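Local coordinates for protein proline dehydrogenase (Bradyrhizobium japonicum USDA 110, PDB 3HAZ) that probably oxidises proline to glutamate in two steps, pairing an FAD-dependent proline dehydrogenase with an NAD-dependent aldehyde dehydrogenase in one chain, at residues Ala12-Pro16 against Leu360-Pro364. Numbering follows the deposited sequence.
Sequences APYAP and LDGYP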
loop_
_atom_site.group_PDB
_atom_site.type_symbol
_atom_site.label_atom_id
_atom_site.label_comp_id
_atom_site.label_asym_id
_atom_site.label_seq_id
_atom_site.Cartn_x
_atom_site.Cartn_y
_atom_site.Cartn_z
ATOM N N ALA A 12 45.942 9.108 -13.690
ATOM C CA ALA A 12 45.176 8.159 -12.879
ATOM C C ALA A 12 43.765 7.949 -13.432
ATOM O O ALA A 12 43.211 8.840 -14.080
ATOM C CB ALA A 12 45.107 8.635 -11.434
ATOM N N PRO A 13 43.179 6.764 -13.179
ATOM C CA PRO A 13 41.795 6.504 -13.598
ATOM C C PRO A 13 40.841 7.549 -13.026
ATOM O O PRO A 13 40.898 7.849 -11.832
ATOM C CB PRO A 13 41.505 5.119 -13.008
ATOM C CG PRO A 13 42.859 4.463 -12.935
ATOM C CD PRO A 13 43.796 5.585 -12.547
ATOM N N TYR A 14 39.973 8.080 -13.882
ATOM C CA TYR A 14 39.165 9.254 -13.568
ATOM C C TYR A 14 38.110 9.010 -12.497
ATOM O O TYR A 14 37.955 9.813 -11.579
ATOM C CB TYR A 14 38.485 9.771 -14.842
ATOM C CG TYR A 14 38.102 11.236 -14.799
ATOM C CD1 TYR A 14 39.069 12.231 -14.940
ATOM C CD2 TYR A 14 36.778 11.625 -14.629
ATOM C CE1 TYR A 14 38.727 13.570 -14.913
ATOM C CE2 TYR A 14 36.427 12.962 -14.599
ATOM C CZ TYR A 14 37.407 13.931 -14.742
ATOM O OH TYR A 14 37.063 15.264 -14.715
ATOM N N ALA A 15 37.376 7.909 -12.621
ATOM C CA ALA A 15 36.244 7.648 -11.735
ATOM C C ALA A 15 36.142 6.187 -11.306
ATOM O O ALA A 15 35.173 5.512 -11.642
ATOM C CB ALA A 15 34.943 8.082 -12.404
ATOM N N PRO A 16 37.135 5.698 -10.550
ATOM C CA PRO A 16 37.107 4.305 -10.081
ATOM C C PRO A 16 35.947 4.026 -9.126
ATOM O O PRO A 16 35.293 4.957 -8.644
ATOM C CB PRO A 16 38.451 4.142 -9.360
ATOM C CG PRO A 16 38.893 5.528 -9.022
ATOM C CD PRO A 16 38.320 6.434 -10.075
ATOM N N LEU A 360 29.401 10.429 -18.386
ATOM C CA LEU A 360 30.643 9.752 -18.020
ATOM C C LEU A 360 30.356 8.397 -17.390
ATOM O O LEU A 360 29.224 8.122 -16.985
ATOM C CB LEU A 360 31.466 10.617 -17.053
ATOM C CG LEU A 360 31.844 11.992 -17.595
ATOM C CD1 LEU A 360 32.908 12.641 -16.716
ATOM C CD2 LEU A 360 32.332 11.877 -19.043
ATOM N N ASP A 361 31.378 7.553 -17.288
ATOM C CA ASP A 361 31.174 6.224 -16.713
ATOM C C ASP A 361 31.154 6.233 -15.181
ATOM O O ASP A 361 31.054 5.185 -14.549
ATOM C CB ASP A 361 32.184 5.206 -17.262
ATOM C CG ASP A 361 33.606 5.466 -16.798
ATOM O OD1 ASP A 361 33.804 6.266 -15.860
ATOM O OD2 ASP A 361 34.531 4.858 -17.379
ATOM N N GLY A 362 31.233 7.423 -14.592
ATOM C CA GLY A 362 31.195 7.560 -13.146
ATOM C C GLY A 362 31.583 8.962 -12.706
ATOM O O GLY A 362 31.801 9.836 -13.549
ATOM N N TYR A 363 31.666 9.168 -11.390
ATOM C CA TYR A 363 32.018 10.462 -10.803
ATOM C C TYR A 363 33.464 10.484 -10.307
ATOM O O TYR A 363 33.921 9.526 -9.684
ATOM C CB TYR A 363 31.077 10.786 -9.638
ATOM C CG TYR A 363 29.621 10.821 -10.036
ATOM C CD1 TYR A 363 28.762 9.763 -9.734
ATOM C CD2 TYR A 363 29.105 11.903 -10.737
ATOM C CE1 TYR A 363 27.415 9.796 -10.114
ATOM C CE2 TYR A 363 27.772 11.946 -11.117
ATOM C CZ TYR A 363 26.934 10.898 -10.807
ATOM O OH TYR A 363 25.614 10.973 -11.193
ATOM N N PRO A 364 34.190 11.583 -10.579
ATOM C CA PRO A 364 35.584 11.706 -10.128
ATOM C C PRO A 364 35.672 12.022 -8.636
ATOM O O PRO A 364 36.752 11.950 -8.041
ATOM C CB PRO A 364 36.117 12.884 -10.951
ATOM C CG PRO A 364 34.906 13.704 -11.282
ATOM C CD PRO A 364 33.753 12.736 -11.391
HETATM O O HOH W 1 39.108 11.531 -9.514
#
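The ring of Tyr14 leans obliquely on the pyrrolidine of Pro364, and the two side chains run alongside each other in the same direction. CE2 does most of the touching, lying 3.7 Å from Pro364 CB, and it also meets Leu360 CD1 at 4.1 Å. The reach comes from the first torsion, which sets CG of Tyr14 beside its own carbonyl carbon (chi1 -156°) and carries the ring across to the neighbouring loop. Next along the chain, the methyl of Ala15 faces the backbone of 360-364, with CB 3.2 Å from Tyr363 O and 3.5 Å from Gly362 C. A CB on Gly362 would point at that same methyl, so the fit is close here. No direct hydrogen bond joins the two loops. Tyr14 O instead accepts a CA-H contact from Pro364 CA at 3.4 Å, bent to 139° at the hydrogen, and water 1 bridges Tyr14 O (2.9 Å) and Pro364 O (2.8 Å). The contact thus lays the N-terminal arm, just ahead of helix 18-28, on the loop that links helices 348-357 and 369-384 of the proline dehydrogenase TIM barrel. With an alanine in place of Tyr14, the Pro364 ring and Leu360 CD1 would probably lose their apolar cover from the arm, leaving a gap between the loops. Around this first shell, Lys318 NZ ties the loops together by hydrogen bonds to both Pro16 O and Tyr363 O. The CB of Tyr363 points away from the arm, and its side chain packs on Ile352 and Ala355 while its OH bonds Pro503 O and Gln356 NE2; that side chain lies about 4 Å from that of the FAD-binding Thr367.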